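Local coordinates for protein thiosulfate sulfurtransferase YnjE (Escherichia coli, PDB 2WLR) that transfers sulfur from thiosulfate to cyanide, giving thiocyanate and sulfite, as a periplasmic enzyme built from rhodanese domains, at residues Gly168-Asp173 with Pro254-Glu259; Thr174-Ser179 with Lys192-Lys197; Val206-Arg211 with Gln221-Ala226; Ala215-Ala220 with Thr374-Arg379. All coordinates share one frame; numbering follows the deposited sequence.

Contact 1: Gly168-Asp173 with Pro254-Glu259; sequences GADYID and PKVKAE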
# COMPACT_ATOMS: atom_id res chain seq x y z
N GLY A 168 -10.93 -13.17 15.67
CA GLY A 168 -12.19 -12.63 15.16
C GLY A 168 -12.21 -12.46 13.64
O GLY A 168 -13.22 -12.02 13.08
N ALA A 169 -11.13 -12.87 12.97
CA ALA A 169 -11.06 -12.74 11.51
C ALA A 169 -11.79 -13.86 10.80
O ALA A 169 -11.68 -15.04 11.17
CB ALA A 169 -9.61 -12.70 11.04
N ASP A 170 -12.54 -13.48 9.77
CA ASP A 170 -13.16 -14.38 8.80
C ASP A 170 -12.08 -14.71 7.74
O ASP A 170 -10.95 -14.23 7.85
CB ASP A 170 -14.40 -13.67 8.23
CG ASP A 170 -15.25 -14.51 7.31
OD1 ASP A 170 -15.19 -15.75 7.35
OD2 ASP A 170 -16.04 -13.88 6.56
N TYR A 171 -12.42 -15.55 6.78
CA TYR A 171 -11.52 -15.90 5.68
C TYR A 171 -12.25 -15.81 4.36
O TYR A 171 -13.41 -16.26 4.24
CB TYR A 171 -11.00 -17.32 5.85
CG TYR A 171 -10.07 -17.77 4.75
CD1 TYR A 171 -8.69 -17.54 4.85
CD2 TYR A 171 -10.54 -18.42 3.60
CE1 TYR A 171 -7.84 -17.93 3.84
CE2 TYR A 171 -9.67 -18.82 2.59
CZ TYR A 171 -8.31 -18.59 2.73
OH TYR A 171 -7.40 -18.97 1.77
N ILE A 172 -11.63 -15.16 3.37
CA ILE A 172 -12.18 -15.14 2.02
C ILE A 172 -11.14 -15.77 1.10
O ILE A 172 -9.96 -15.37 1.08
CB ILE A 172 -12.54 -13.72 1.53
CG1 ILE A 172 -13.78 -13.20 2.23
CG2 ILE A 172 -12.79 -13.71 -0.01
CD1 ILE A 172 -14.08 -11.76 1.93
N ASP A 173 -11.57 -16.75 0.32
CA ASP A 173 -10.81 -17.34 -0.77
C ASP A 173 -10.93 -16.35 -1.94
O ASP A 173 -12.05 -15.97 -2.32
CB ASP A 173 -11.48 -18.69 -1.09
CG ASP A 173 -10.82 -19.48 -2.19
OD1 ASP A 173 -10.05 -18.96 -3.04
OD2 ASP A 173 -11.19 -20.68 -2.26
N PRO A 254 -15.14 -19.35 11.81
CA PRO A 254 -16.44 -19.40 12.50
C PRO A 254 -17.59 -19.05 11.59
O PRO A 254 -17.40 -18.36 10.60
CB PRO A 254 -16.33 -18.30 13.56
CG PRO A 254 -14.89 -18.14 13.79
CD PRO A 254 -14.21 -18.41 12.49
N LYS A 255 -18.79 -19.49 11.96
CA LYS A 255 -20.01 -19.12 11.27
C LYS A 255 -20.18 -17.61 11.26
O LYS A 255 -19.99 -16.95 12.29
CB LYS A 255 -21.22 -19.74 11.98
CG LYS A 255 -22.22 -20.32 11.05
CD LYS A 255 -23.35 -20.99 11.83
CE LYS A 255 -24.01 -22.10 11.03
NZ LYS A 255 -23.98 -21.84 9.58
N VAL A 256 -20.51 -17.05 10.11
CA VAL A 256 -20.80 -15.64 10.00
C VAL A 256 -22.30 -15.46 9.76
O VAL A 256 -22.90 -16.17 8.95
CB VAL A 256 -19.96 -15.00 8.87
CG1 VAL A 256 -20.33 -13.56 8.65
CG2 VAL A 256 -18.47 -15.14 9.21
N LYS A 257 -22.90 -14.53 10.49
CA LYS A 257 -24.29 -14.12 10.23
C LYS A 257 -24.35 -13.46 8.86
O LYS A 257 -23.67 -12.45 8.61
CB LYS A 257 -24.82 -13.17 11.32
CG LYS A 257 -26.32 -12.99 11.27
CD LYS A 257 -26.85 -11.95 12.28
CE LYS A 257 -28.38 -11.93 12.26
NZ LYS A 257 -28.98 -10.60 12.58
N ALA A 258 -25.19 -13.99 8.00
CA ALA A 258 -25.37 -13.40 6.67
C ALA A 258 -26.14 -12.09 6.68
O ALA A 258 -26.97 -11.83 7.56
CB ALA A 258 -26.05 -14.39 5.74
N GLU A 259 -25.83 -11.26 5.69
CA GLU A 259 -26.53 -10.00 5.49
C GLU A 259 -27.13 -10.03 4.09
O GLU A 259 -26.52 -9.62 3.12
CB GLU A 259 -25.58 -8.82 5.65
CG GLU A 259 -25.12 -8.60 7.10
CD GLU A 259 -26.15 -7.88 8.00
OE1 GLU A 259 -27.21 -7.45 7.51
OE2 GLU A 259 -25.87 -7.76 9.21
O HOH W 1 -15.44 -16.62 10.10

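Contact 2: Thr174-Ser179 with Lys192-Lys197; sequences TNEVES and KAMLAK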
# COMPACT_ATOMS: atom_id res chain seq x y z
N THR A 174 -9.81 -15.95 -2.53
CA THR A 174 -9.85 -15.04 -3.67
C THR A 174 -10.68 -15.58 -4.85
O THR A 174 -11.23 -14.83 -5.65
CB THR A 174 -8.44 -14.67 -4.16
OG1 THR A 174 -7.67 -15.85 -4.41
CG2 THR A 174 -7.71 -13.81 -3.13
N ASN A 175 -10.79 -16.91 -4.96
CA ASN A 175 -11.65 -17.48 -5.97
C ASN A 175 -13.14 -17.16 -5.78
O ASN A 175 -13.94 -17.40 -6.68
CB ASN A 175 -11.46 -19.01 -6.05
CG ASN A 175 -10.08 -19.41 -6.56
OD1 ASN A 175 -9.51 -20.41 -6.10
ND2 ASN A 175 -9.54 -18.66 -7.51
N GLU A 176 -13.52 -16.62 -4.62
CA GLU A 176 -14.88 -16.11 -4.42
C GLU A 176 -15.12 -14.78 -5.12
O GLU A 176 -16.26 -14.35 -5.26
CB GLU A 176 -15.21 -15.91 -2.94
CG GLU A 176 -15.15 -17.15 -2.10
CD GLU A 176 -15.40 -16.87 -0.63
OE1 GLU A 176 -16.49 -16.33 -0.33
OE2 GLU A 176 -14.52 -17.16 0.21
N VAL A 177 -14.06 -14.08 -5.54
CA VAL A 177 -14.26 -12.76 -6.14
C VAL A 177 -13.80 -12.63 -7.60
O VAL A 177 -14.05 -11.61 -8.21
CB VAL A 177 -13.59 -11.64 -5.32
CG1 VAL A 177 -13.97 -11.80 -3.84
CG2 VAL A 177 -12.06 -11.65 -5.49
N GLU A 178 -13.12 -13.67 -8.12
CA GLU A 178 -12.59 -13.68 -9.47
C GLU A 178 -12.63 -15.12 -9.96
O GLU A 178 -12.65 -16.07 -9.16
CB GLU A 178 -11.17 -13.10 -9.52
CG GLU A 178 -10.17 -13.92 -8.73
CD GLU A 178 -8.78 -13.37 -8.73
OE1 GLU A 178 -8.57 -12.26 -9.26
OE2 GLU A 178 -7.87 -14.07 -8.23
N SER A 179 -12.61 -15.29 -11.28
CA SER A 179 -12.68 -16.63 -11.84
C SER A 179 -12.12 -16.70 -13.24
O SER A 179 -11.83 -15.70 -13.87
CB SER A 179 -14.14 -17.09 -11.88
OG SER A 179 -14.84 -16.37 -12.87
N LYS A 192 -22.68 -9.84 -5.01
CA LYS A 192 -23.78 -9.69 -4.07
C LYS A 192 -23.91 -10.91 -3.19
O LYS A 192 -24.07 -10.80 -1.97
CB LYS A 192 -25.07 -9.46 -4.84
CG LYS A 192 -26.31 -9.16 -4.06
CD LYS A 192 -27.47 -9.04 -5.05
CE LYS A 192 -28.69 -8.44 -4.42
NZ LYS A 192 -29.32 -9.37 -3.51
N ALA A 193 -23.78 -12.11 -3.76
CA ALA A 193 -23.89 -13.31 -2.95
C ALA A 193 -22.73 -13.42 -1.98
O ALA A 193 -22.89 -13.81 -0.82
CB ALA A 193 -23.98 -14.56 -3.86
N MSE A 194 -21.54 -13.11 -2.46
CA MSE A 194 -20.34 -13.21 -1.64
C MSE A 194 -20.42 -12.26 -0.43
O MSE A 194 -20.11 -12.63 0.69
CB MSE A 194 -19.12 -12.90 -2.53
CG MSE A 194 -17.73 -12.90 -1.82
SE MSE A 194 -17.31 -11.21 -0.93
CE MSE A 194 -17.12 -10.00 -2.46
N LEU A 195 -20.87 -11.04 -0.70
CA LEU A 195 -20.97 -10.01 0.33
C LEU A 195 -21.97 -10.46 1.40
O LEU A 195 -21.69 -10.39 2.62
CB LEU A 195 -21.32 -8.64 -0.26
CG LEU A 195 -20.23 -8.00 -1.13
CD1 LEU A 195 -20.80 -6.97 -2.06
CD2 LEU A 195 -19.15 -7.35 -0.22
N ALA A 196 -23.12 -10.96 0.95
CA ALA A 196 -24.14 -11.46 1.89
C ALA A 196 -23.60 -12.56 2.77
O ALA A 196 -23.75 -12.53 4.01
CB ALA A 196 -25.37 -11.95 1.13
N LYS A 197 -22.93 -13.53 2.17
CA LYS A 197 -22.40 -14.71 2.86
C LYS A 197 -21.39 -14.35 3.93
O LYS A 197 -21.35 -14.94 4.99
CB LYS A 197 -21.77 -15.63 1.81
CG LYS A 197 -21.24 -16.99 2.19
CD LYS A 197 -20.13 -17.47 1.15
CE LYS A 197 -20.44 -17.18 -0.36
NZ LYS A 197 -19.24 -16.80 -1.27

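Contact 3: Val206-Arg211 with Gln221-Ala226; sequences VILYGR and QIMLYA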
# COMPACT_ATOMS: atom_id res chain seq x y z
N VAL A 206 -14.87 -2.96 6.41
CA VAL A 206 -14.14 -4.21 6.19
C VAL A 206 -12.65 -3.94 6.27
O VAL A 206 -12.13 -3.11 5.51
CB VAL A 206 -14.51 -4.85 4.88
CG1 VAL A 206 -13.72 -6.13 4.69
CG2 VAL A 206 -16.05 -5.14 4.77
N ILE A 207 -11.98 -4.65 7.16
CA ILE A 207 -10.52 -4.59 7.28
C ILE A 207 -9.97 -5.91 6.76
O ILE A 207 -10.18 -6.96 7.36
CB ILE A 207 -10.07 -4.28 8.73
CG1 ILE A 207 -10.75 -3.00 9.24
CG2 ILE A 207 -8.57 -4.16 8.82
CD1 ILE A 207 -11.35 -3.17 10.56
N LEU A 208 -9.25 -5.87 5.67
CA LEU A 208 -8.67 -7.03 5.03
C LEU A 208 -7.19 -7.13 5.31
O LEU A 208 -6.46 -6.11 5.38
CB LEU A 208 -8.90 -6.98 3.51
CG LEU A 208 -10.34 -7.32 3.09
CD1 LEU A 208 -10.80 -6.51 1.90
CD2 LEU A 208 -10.46 -8.84 2.85
N TYR A 209 -6.71 -8.35 5.44
CA TYR A 209 -5.28 -8.60 5.50
C TYR A 209 -4.96 -9.87 4.80
O TYR A 209 -5.82 -10.71 4.58
CB TYR A 209 -4.73 -8.65 6.94
CG TYR A 209 -5.07 -9.92 7.72
CD1 TYR A 209 -6.29 -10.08 8.35
CD2 TYR A 209 -4.15 -10.96 7.80
CE1 TYR A 209 -6.58 -11.27 9.05
CE2 TYR A 209 -4.45 -12.12 8.49
CZ TYR A 209 -5.64 -12.26 9.10
OH TYR A 209 -5.94 -13.43 9.79
N GLY A 210 -3.71 -10.01 4.42
CA GLY A 210 -3.26 -11.24 3.79
C GLY A 210 -1.88 -11.59 4.28
O GLY A 210 -1.18 -10.77 4.81
N ARG A 211 -1.47 -12.84 4.06
CA ARG A 211 -0.08 -13.17 4.19
C ARG A 211 0.69 -12.38 3.13
O ARG A 211 1.82 -11.97 3.36
CB ARG A 211 0.18 -14.68 4.04
CG ARG A 211 0.47 -15.42 5.38
CD ARG A 211 -0.77 -15.72 6.21
NE ARG A 211 -0.39 -16.41 7.45
CZ ARG A 211 -1.20 -16.78 8.43
NH1 ARG A 211 -2.50 -16.57 8.39
NH2 ARG A 211 -0.65 -17.38 9.48
N GLN A 221 -10.34 -3.89 -3.46
CA GLN A 221 -10.68 -3.02 -4.56
C GLN A 221 -12.02 -3.46 -5.17
O GLN A 221 -12.84 -2.62 -5.56
CB GLN A 221 -9.55 -2.99 -5.60
CG GLN A 221 -9.76 -2.02 -6.78
CD GLN A 221 -10.60 -2.60 -7.92
OE1 GLN A 221 -10.85 -3.77 -7.96
NE2 GLN A 221 -11.07 -1.73 -8.83
N ILE A 222 -12.24 -4.78 -5.25
CA ILE A 222 -13.49 -5.30 -5.81
C ILE A 222 -14.67 -4.94 -4.88
O ILE A 222 -15.73 -4.54 -5.35
CB ILE A 222 -13.39 -6.80 -6.08
CG1 ILE A 222 -12.52 -7.02 -7.32
CG2 ILE A 222 -14.78 -7.42 -6.34
CD1 ILE A 222 -12.00 -8.43 -7.47
N MSE A 223 -14.44 -4.97 -3.58
CA MSE A 223 -15.49 -4.51 -2.64
C MSE A 223 -15.80 -3.05 -2.78
O MSE A 223 -16.98 -2.64 -2.68
CB MSE A 223 -15.10 -4.81 -1.20
CG MSE A 223 -15.14 -6.28 -0.89
SE MSE A 223 -14.87 -6.58 1.00
CE MSE A 223 -15.13 -8.56 0.93
N LEU A 224 -14.78 -2.21 -3.03
CA LEU A 224 -15.01 -0.77 -3.21
C LEU A 224 -15.84 -0.54 -4.48
O LEU A 224 -16.77 0.25 -4.50
CB LEU A 224 -13.69 0.00 -3.28
CG LEU A 224 -13.01 0.17 -1.93
CD1 LEU A 224 -11.56 0.61 -2.18
CD2 LEU A 224 -13.70 1.18 -1.03
N TYR A 225 -15.49 -1.24 -5.56
CA TYR A 225 -16.28 -1.23 -6.77
C TYR A 225 -17.75 -1.57 -6.47
O TYR A 225 -18.67 -0.88 -6.95
CB TYR A 225 -15.68 -2.23 -7.78
CG TYR A 225 -16.62 -2.70 -8.84
CD1 TYR A 225 -16.79 -1.98 -10.00
CD2 TYR A 225 -17.32 -3.88 -8.67
CE1 TYR A 225 -17.68 -2.42 -10.99
CE2 TYR A 225 -18.22 -4.32 -9.64
CZ TYR A 225 -18.38 -3.59 -10.80
OH TYR A 225 -19.29 -4.06 -11.76
N ALA A 226 -17.97 -2.64 -5.72
CA ALA A 226 -19.32 -3.12 -5.44
C ALA A 226 -20.14 -2.08 -4.69
O ALA A 226 -21.33 -1.93 -4.93
CB ALA A 226 -19.26 -4.39 -4.67

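Contact 4: Ala215-Ala220 with Thr374-Arg379; sequences AAARVA and TFMYAR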
# COMPACT_ATOMS: atom_id res chain seq x y z
N ALA A 215 -3.19 -9.95 -2.10
CA ALA A 215 -4.41 -10.75 -2.05
C ALA A 215 -5.54 -9.98 -1.38
O ALA A 215 -6.68 -9.98 -1.88
CB ALA A 215 -4.16 -12.09 -1.34
N ALA A 216 -5.23 -9.37 -0.24
CA ALA A 216 -6.18 -8.54 0.46
C ALA A 216 -6.62 -7.34 -0.39
O ALA A 216 -7.80 -6.97 -0.42
CB ALA A 216 -5.60 -8.07 1.78
N ALA A 217 -5.67 -6.74 -1.12
CA ALA A 217 -5.95 -5.59 -1.91
C ALA A 217 -6.89 -5.89 -3.06
O ALA A 217 -7.73 -5.08 -3.44
CB ALA A 217 -4.66 -4.95 -2.46
N ARG A 218 -6.72 -7.07 -3.65
CA ARG A 218 -7.58 -7.49 -4.74
C ARG A 218 -9.01 -7.56 -4.28
O ARG A 218 -9.91 -7.03 -4.95
CB ARG A 218 -7.08 -8.83 -5.29
CG ARG A 218 -8.00 -9.46 -6.33
CD ARG A 218 -8.15 -8.64 -7.58
NE ARG A 218 -8.66 -9.47 -8.68
CZ ARG A 218 -9.03 -9.03 -9.88
NH1 ARG A 218 -9.04 -7.74 -10.17
NH2 ARG A 218 -9.46 -9.92 -10.79
N VAL A 219 -9.23 -8.24 -3.15
CA VAL A 219 -10.58 -8.34 -2.59
C VAL A 219 -11.08 -6.95 -2.24
O VAL A 219 -12.22 -6.60 -2.51
CB VAL A 219 -10.60 -9.26 -1.38
CG1 VAL A 219 -11.99 -9.31 -0.74
CG2 VAL A 219 -10.17 -10.67 -1.76
N ALA A 220 -10.22 -6.13 -1.64
CA ALA A 220 -10.63 -4.81 -1.23
C ALA A 220 -11.10 -3.95 -2.37
O ALA A 220 -12.11 -3.26 -2.25
CB ALA A 220 -9.47 -4.10 -0.49
N THR A 374 -1.46 -1.34 -5.64
CA THR A 374 -1.12 0.04 -5.97
C THR A 374 -2.34 0.94 -5.97
O THR A 374 -2.23 2.10 -5.57
CB THR A 374 -0.37 0.21 -7.30
OG1 THR A 374 -1.05 -0.46 -8.36
CG2 THR A 374 1.03 -0.40 -7.17
N PHE A 375 -3.48 0.43 -6.44
CA PHE A 375 -4.72 1.18 -6.33
C PHE A 375 -4.99 1.58 -4.88
O PHE A 375 -5.32 2.74 -4.58
CB PHE A 375 -5.90 0.38 -6.83
CG PHE A 375 -7.23 1.01 -6.57
CD1 PHE A 375 -7.88 0.74 -5.39
CD2 PHE A 375 -7.84 1.82 -7.50
CE1 PHE A 375 -9.13 1.31 -5.13
CE2 PHE A 375 -9.08 2.39 -7.22
CZ PHE A 375 -9.71 2.11 -6.03
N MSE A 376 -4.90 0.62 -3.96
CA MSE A 376 -5.15 0.94 -2.55
C MSE A 376 -4.19 1.96 -1.99
O MSE A 376 -4.59 2.83 -1.24
CB MSE A 376 -5.22 -0.32 -1.69
CG MSE A 376 -6.32 -1.30 -2.04
SE MSE A 376 -8.11 -0.57 -1.78
CE MSE A 376 -8.15 -0.69 0.19
N TYR A 377 -2.91 1.86 -2.34
CA TYR A 377 -1.94 2.88 -1.92
C TYR A 377 -2.27 4.27 -2.51
O TYR A 377 -2.32 5.24 -1.79
CB TYR A 377 -0.53 2.46 -2.27
CG TYR A 377 -0.03 1.20 -1.59
CD1 TYR A 377 -0.62 0.73 -0.39
CD2 TYR A 377 0.99 0.44 -2.16
CE1 TYR A 377 -0.17 -0.41 0.23
CE2 TYR A 377 1.44 -0.70 -1.52
CZ TYR A 377 0.85 -1.11 -0.33
OH TYR A 377 1.31 -2.26 0.28
N ALA A 378 -2.55 4.34 -3.81
CA ALA A 378 -2.89 5.62 -4.44
C ALA A 378 -4.15 6.22 -3.84
O ALA A 378 -4.23 7.41 -3.65
CB ALA A 378 -3.08 5.41 -5.95
N ARG A 379 -5.14 5.38 -3.52
CA ARG A 379 -6.34 5.82 -2.84
C ARG A 379 -6.01 6.46 -1.47
O ARG A 379 -6.46 7.57 -1.16
CB ARG A 379 -7.28 4.63 -2.67
CG ARG A 379 -8.56 4.94 -1.91
CD ARG A 379 -9.41 3.69 -1.77
NE ARG A 379 -10.56 3.82 -0.87
CZ ARG A 379 -10.70 3.21 0.30
NH1 ARG A 379 -9.74 2.48 0.85
NH2 ARG A 379 -11.83 3.40 0.99

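Contact 1: Gly168-Asp173 with Pro254-Glu259
Asp170 meets Val256 with its CG anti to the backbone N, chi1 -174°, while Val256 holds CG1 anti to its own N (175°) and so presents CG2 to the carboxylate. The methyl lies over the flat carboxylate and not at one oxygen: CG2 of Val256 is 3.8 Å from Asp170 CG, and both oxygens are equally near. The two side chains cross at about a right angle. No direct hydrogen bond joins the segments. A water does it instead, giving one proton to Asp170 OD1 at 2.9 Å and the other to the backbone O of Pro254 at 2.7 Å. OD1 also takes a weak bond from the N of Tyr171, which helps to fix the turn of the carboxylate. OD2 has its partner elsewhere, in His198 ND1. Beside this polar centre the Pro254 ring only skims the backbone of Ala169, with its CD 4.4 Å from Ala169 O. Residues 170-173 form an outermost strand of the parallel sheet of the 128-244 rhodanese-like domain, bonded to strand 148-154. Residues 254-259 belong to the long loop that leads on toward strand 273-274 of the next sheet. The contact thus lays the connecting chain against the sheet's edge. Its chemistry is mixed: one methyl on a carboxylate face, and one water that satisfies a carbonyl and a carboxylate oxygen together, so these two segments are joined more by the water than by direct packing.

Contact 2: Thr174-Ser179 with Lys192-Lys197
Glu176 and Val177 face Met194 and Lys197 of helix 188-197, and the contact has a close inner part and a looser outer one. On the inner side, Met194, present as selenomethionine, bends at chi2 (-84°) and chi3 (-67°). This bend carries Met194 CE to 3.9 Å from Val177 CG1. Both residues are buried, and helix 213-226 covers them through Ile222 and Met223. The CG of Met194 also lies 3.9 Å from Glu176 OE1, with the two side chains at about a right angle. The outer side belongs to Lys197, an exposed residue that bends back near its end to bring its ammonium group to Glu176. Lys197 NZ meets Glu176 OE1 at 2.9 Å in a hydrogen-bonded salt bridge. It comes from the anti side, 29° out of the carboxylate plane. The carboxylate has further partners: OE1 also bonds His198 NE2, and OE2 takes the N of Asp173 just upstream. With an alanine at Glu176 the lysine is likely to lose its mate, His198 and the Asp173 amide an acceptor, and the CG of Met194 its cover. The glutamate thus ties the 3-10 turn 174-176, which follows strand 170-173, to the end of the helix within the rhodanese-like domain. Several donors gathered on one carboxylate would be expected to stabilise its negative charge, while the neighbouring Val177-Met194 pair contributes only van der Waals and hydrophobic contact.

Contact 3: Val206-Arg211 with Gln221-Ala226
Strand 206-209 and helix 221-226 run with their backbones well apart, the nearest CA pair being Val206 and Met223 at 8.9 Å. They are the first strand and the helix of a beta-alpha-beta unit, completed by strand 231-234, which lies parallel to strand 205-209 in the five-stranded sheet of this rhodanese-like domain. No hydrogen bond spans the gap, and Met223, present as selenomethionine, fills it. Its CG is anti to the carbonyl carbon, chi1 -71°, and the chain beyond is extended, chi2 -173° and chi3 177°. This straight shape drives the selenium down from the helix onto the sheet. Val206 and Leu208 are two residues apart and share one face of the strand, where they receive it. Val206 offers CG1, the branch anti to its backbone N, and crosses the methionine at about a right angle. Leu208 offers CD1 and approaches at a slant. All three residues are buried and the contact is wholly apolar. The selenium does the touching here, not the terminal methyl, which continues toward Ile172 on the outermost strand 170-173 and Met194 on helix 188-197. Ile200 packs against both Val206 and Met223. Leu208 leans as well on Val231 and Leu233 of the third element, so the helix, its preceding strand and its following strand share one core. The three contacting atoms make a small triangle: Met223 SE is 3.9 Å from Val206 CG1 and 4.2 Å from Leu208 CD1, and those two methyls are 4.1 Å apart.

Contact 4: Ala215-Ala220 with Thr374-Arg379
Met376 is the residue of helix 374-379 that touches Ala217 and Ala220, and its neighbours along the helix frame it. Thr374 comes first and points away from the other helix; its OG1 bonds back to Ala371 O within its own helix. Phe375 follows. Its ring meets the selenium of Met376 with an edge, in the ring plane, and packs on Gln221 a little further along helix 213-226. Then comes Met376 itself, a selenomethionine whose chain is bent at chi2 (-64°) and chi3 (-75°). The bends fold it along the facing helix: Met376 CG lies 4.0 Å from Ala217 CB, and its terminal CE reaches Ala220 CB at 3.7 Å. Met376 SE is 4.0 Å from that same Ala220 CB. The two alanines are three residues apart, on one side of their helix, and their small size lets the backbones come to 6.6 Å between the CA atoms of Ala217 and Met376. This is a helix-helix interface between two rhodanese-like domains. Each helix directly follows a strand of its own parallel sheet, and helix 369-380 comes just after the persulfide-forming Cys365. Ala217 is about 8 Å, side chain to side chain, from Arg370, which probably binds substrate. Past Met376, Tyr377 turns to Val213 at the start of helix 213-226. Arg379 lies on Leu224, and its NH1 bonds the backbone O of Val231.

Contacts 1, 2 and 3 belong to the rhodanese-like domain 128-244 and its outgoing loop, while contact 4 joins that domain to the next one. Contacts 2 and 3 come one after the other along the chain, both nested inside the loop closed by contact 1; contact 4 crosses contacts 1 and 3. Contacts 1 and 3 reach the same parallel sheet, with centres about 14 Å apart. Helix 213-226 serves contacts 3 and 4, whose centres are about 7 Å apart. Contact 1 lies about 20 Å from contact 4. The helix thus relates the sheet of one domain to the helix beside the active-site cysteine of the other.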